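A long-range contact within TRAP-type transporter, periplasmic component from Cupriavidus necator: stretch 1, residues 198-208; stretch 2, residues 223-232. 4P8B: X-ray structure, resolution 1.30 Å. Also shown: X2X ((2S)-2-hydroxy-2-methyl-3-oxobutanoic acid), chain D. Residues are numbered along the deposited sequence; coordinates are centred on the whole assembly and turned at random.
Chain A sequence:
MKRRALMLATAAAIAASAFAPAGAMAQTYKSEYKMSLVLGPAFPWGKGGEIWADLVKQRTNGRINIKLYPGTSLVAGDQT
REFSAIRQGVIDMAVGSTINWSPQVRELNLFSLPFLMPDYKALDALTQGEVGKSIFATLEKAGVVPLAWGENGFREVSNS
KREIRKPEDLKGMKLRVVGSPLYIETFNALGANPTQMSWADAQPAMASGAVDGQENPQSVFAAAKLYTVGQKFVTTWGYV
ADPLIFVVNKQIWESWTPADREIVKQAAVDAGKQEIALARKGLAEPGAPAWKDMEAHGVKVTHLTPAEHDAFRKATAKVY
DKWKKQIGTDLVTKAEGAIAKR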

# COMPACT_ATOMS: atom_id res chain seq x y z
N SER A 198 10.84 -5.59 -6.74
CA SER A 198 10.37 -4.22 -6.70
C SER A 198 9.34 -3.94 -7.77
O SER A 198 9.19 -4.69 -8.75
N TRP A 199 8.61 -2.84 -7.60
CA TRP A 199 7.64 -2.42 -8.59
C TRP A 199 8.34 -2.21 -9.95
O TRP A 199 7.82 -2.63 -10.98
N ALA A 200 9.54 -1.63 -9.96
CA ALA A 200 10.24 -1.46 -11.23
C ALA A 200 10.49 -2.82 -11.89
O ALA A 200 10.28 -3.02 -13.11
N ASP A 201 10.98 -3.76 -11.11
CA ASP A 201 11.36 -5.05 -11.67
C ASP A 201 10.13 -5.89 -12.10
O ASP A 201 10.23 -6.75 -12.99
N ALA A 202 8.99 -5.63 -11.49
CA ALA A 202 7.79 -6.33 -11.86
C ALA A 202 7.38 -6.09 -13.30
O ALA A 202 6.81 -6.98 -13.94
N GLN A 203 7.67 -4.91 -13.83
CA GLN A 203 7.20 -4.55 -15.17
C GLN A 203 7.75 -5.45 -16.26
O GLN A 203 6.98 -6.05 -17.02
N PRO A 204 9.09 -5.58 -16.36
CA PRO A 204 9.57 -6.44 -17.44
C PRO A 204 9.20 -7.91 -17.21
O PRO A 204 9.06 -8.66 -18.15
N ALA A 205 9.10 -8.30 -15.95
CA ALA A 205 8.75 -9.67 -15.61
C ALA A 205 7.33 -10.00 -16.09
O ALA A 205 7.08 -11.09 -16.62
N MSE A 206 6.41 -9.06 -15.94
CA MSE A 206 5.05 -9.27 -16.46
C MSE A 206 5.03 -9.25 -17.98
O MSE A 206 4.34 -10.05 -18.62
N ALA A 207 5.80 -8.35 -18.58
CA ALA A 207 5.81 -8.21 -20.04
C ALA A 207 6.34 -9.47 -20.71
O ALA A 207 5.86 -9.86 -21.78
N SER A 208 7.35 -10.10 -20.12
CA SER A 208 7.96 -11.28 -20.73
C SER A 208 7.26 -12.59 -20.37
O SER A 208 7.56 -13.63 -20.96
N ALA A 223 -3.84 2.54 -13.86
CA ALA A 223 -2.94 3.59 -14.30
C ALA A 223 -1.68 3.00 -14.92
O ALA A 223 -1.08 3.63 -15.80
N ALA A 224 -1.28 1.81 -14.49
CA ALA A 224 -0.17 1.10 -15.11
C ALA A 224 -0.64 0.26 -16.31
O ALA A 224 0.19 -0.38 -16.95
N LYS A 225 -1.94 0.26 -16.60
CA LYS A 225 -2.48 -0.47 -17.76
C LYS A 225 -2.01 -1.91 -17.77
O LYS A 225 -1.52 -2.40 -18.79
N LEU A 226 -2.22 -2.62 -16.66
CA LEU A 226 -1.55 -3.92 -16.51
C LEU A 226 -2.12 -4.97 -17.46
O LEU A 226 -1.45 -5.96 -17.74
N TYR A 227 -3.31 -4.72 -17.99
CA TYR A 227 -3.86 -5.59 -19.03
C TYR A 227 -2.98 -5.61 -20.27
O TYR A 227 -3.07 -6.53 -21.07
N THR A 228 -2.14 -4.60 -20.47
CA THR A 228 -1.22 -4.57 -21.61
C THR A 228 0.03 -5.42 -21.40
O THR A 228 0.79 -5.64 -22.34
N VAL A 229 0.22 -5.90 -20.17
CA VAL A 229 1.31 -6.82 -19.86
C VAL A 229 0.74 -8.12 -19.27
O VAL A 229 1.20 -8.63 -18.25
N GLY A 230 -0.28 -8.62 -19.96
CA GLY A 230 -0.80 -9.95 -19.75
C GLY A 230 -1.82 -10.13 -18.66
O GLY A 230 -2.30 -11.25 -18.49
N GLN A 231 -2.19 -9.08 -17.95
CA GLN A 231 -3.02 -9.26 -16.77
C GLN A 231 -4.48 -9.18 -17.19
O GLN A 231 -5.14 -8.15 -17.05
N LYS A 232 -4.99 -10.32 -17.64
CA LYS A 232 -6.32 -10.38 -18.27
C LYS A 232 -7.37 -11.08 -17.43
O LYS A 232 -8.54 -11.11 -17.83

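The helix of stretch 1 packs against the 3-10 segment and flanking loops of stretch 2 mainly through side chains, with no hydrogen bond passing between them. Met206, a selenomethionine, contributes most to the contact. Its CA-to-CB bond points toward stretch 2, and the m, t, m rotamer brings the terminal methyl to Leu226, with CE 3.6 Å from Leu226 CD2. The same side chain reaches two further residues: Met206 CB lies 3.9 Å from Val229 CG2, and Met206 SE lies 4.2 Å from Gln231 CG.

Val229 covers the next largest area. It points toward the helix with chi1 at -72° (m), and its two methyls divide between neighbours, CG2 against Met206 and CG1 4.0 Å from Ala207 CB. Here the backbones come closest, the CA atoms of Ala207 and Val229 being 4.7 Å apart. Met206 O and Val229 O approach to 3.5 Å, but both are acceptors and cannot bond to each other. Val229 O is instead engaged within its own stretch by Gln231 NE2, at 3.1 Å and nearly linear, an arrangement that accompanies the m, m side chain of Gln231.

Leu226, buried and also directed toward the helix, adopts the m, t rotamer. Besides Met206, its CD2 meets Gln203 OE1 at 4.2 Å and Trp199 CH2 at 4.4 Å. Gln203 leaves its CA sideways and folds back through m values of chi1 and chi2, so that its NE2 donates to Trp199 O at 2.9 Å.

Trp199, with chi1 at 170° (t), likewise starts sideways, but its indole extends to stretch 2, where Ala224 CB sits at the ring edge, 3.9 Å from Trp199 CZ2. The bound hydroxy-methyl-oxobutanoic acid lies beside this residue, with X2X OAD 3.5 Å from Trp199 CB.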

# COMPACT_ATOMS: atom_id res chain seq x y z
CB SER A 198 11.53 -3.27 -6.92
OG SER A 198 12.00 -3.41 -8.26
CB TRP A 199 6.96 -1.13 -8.13
CG TRP A 199 6.11 -0.49 -9.17
CD1 TRP A 199 6.35 0.69 -9.81
CD2 TRP A 199 4.90 -1.00 -9.73
NE1 TRP A 199 5.36 0.95 -10.72
CE2 TRP A 199 4.45 -0.07 -10.69
CE3 TRP A 199 4.15 -2.15 -9.51
CZ2 TRP A 199 3.28 -0.25 -11.41
CZ3 TRP A 199 2.98 -2.34 -10.25
CH2 TRP A 199 2.56 -1.39 -11.19
CB ALA A 200 11.56 -0.72 -11.03
CB ASP A 201 12.23 -5.81 -10.67
CG ASP A 201 13.66 -5.30 -10.63
OD1 ASP A 201 14.06 -4.59 -11.57
OD2 ASP A 201 14.38 -5.65 -9.68
CB ALA A 202 6.66 -5.94 -10.92
CB GLN A 203 7.52 -3.09 -15.49
CG GLN A 203 7.12 -2.12 -14.38
CD GLN A 203 5.68 -2.28 -13.95
OE1 GLN A 203 4.76 -2.24 -14.77
NE2 GLN A 203 5.46 -2.48 -12.66
CB PRO A 204 11.10 -6.25 -17.41
CG PRO A 204 11.38 -5.73 -16.01
CD PRO A 204 10.20 -4.87 -15.70
CB ALA A 205 8.88 -9.90 -14.11
CB MSE A 206 4.10 -8.21 -15.95
CG MSE A 206 3.79 -8.33 -14.49
SE MSE A 206 2.53 -6.97 -13.85
CE MSE A 206 3.67 -5.43 -13.94
CB ALA A 207 6.65 -7.00 -20.47
CB SER A 208 9.41 -11.41 -20.31
OG SER A 208 9.48 -11.80 -18.94
CB ALA A 223 -2.58 4.54 -13.16
CB ALA A 224 0.52 0.22 -14.08
CB LYS A 225 -2.10 0.24 -19.05
CG LYS A 225 -2.62 1.65 -19.13
CD LYS A 225 -2.46 2.23 -20.51
CE LYS A 225 -3.20 3.55 -20.63
NZ LYS A 225 -2.60 4.61 -19.78
CB LEU A 226 -1.58 -4.41 -15.07
CG LEU A 226 -0.71 -3.58 -14.12
CD1 LEU A 226 -0.72 -4.25 -12.74
CD2 LEU A 226 0.70 -3.45 -14.60
CB TYR A 227 -5.29 -5.19 -19.41
CG TYR A 227 -5.48 -3.71 -19.59
CD1 TYR A 227 -5.25 -3.09 -20.82
CD2 TYR A 227 -5.86 -2.92 -18.52
CE1 TYR A 227 -5.41 -1.72 -20.95
CE2 TYR A 227 -6.02 -1.57 -18.65
CZ TYR A 227 -5.80 -0.96 -19.85
OH TYR A 227 -5.97 0.40 -19.97
CB THR A 228 -0.80 -3.15 -22.02
OG1 THR A 228 0.07 -2.58 -21.03
CG2 THR A 228 -2.03 -2.27 -22.23
CB VAL A 229 2.40 -6.18 -18.96
CG1 VAL A 229 3.21 -5.16 -19.78
CG2 VAL A 229 1.81 -5.54 -17.73
CB GLN A 231 -2.66 -8.23 -15.71
CG GLN A 231 -1.19 -8.29 -15.33
CD GLN A 231 -0.74 -9.69 -15.00
OE1 GLN A 231 -1.21 -10.28 -14.04
NE2 GLN A 231 0.17 -10.23 -15.78
CB LYS A 232 -6.18 -10.99 -19.67
CG LYS A 232 -5.40 -10.02 -20.58
CD LYS A 232 -4.99 -10.61 -21.91
CE LYS A 232 -4.09 -9.66 -22.68
NZ LYS A 232 -4.68 -8.29 -22.77
OAD X2X D . 5.16 -2.54 -5.52
CAH X2X D . 3.89 -2.42 -5.52
OAE X2X D . 3.15 -3.37 -5.91
CAI X2X D . 3.26 -1.16 -5.04
CAB X2X D . 3.57 -0.07 -6.03
OAF X2X D . 1.90 -1.35 -4.77
CAG X2X D . 3.90 -0.88 -3.72
OAC X2X D . 4.82 -0.06 -3.64
CAA X2X D . 3.45 -1.61 -2.50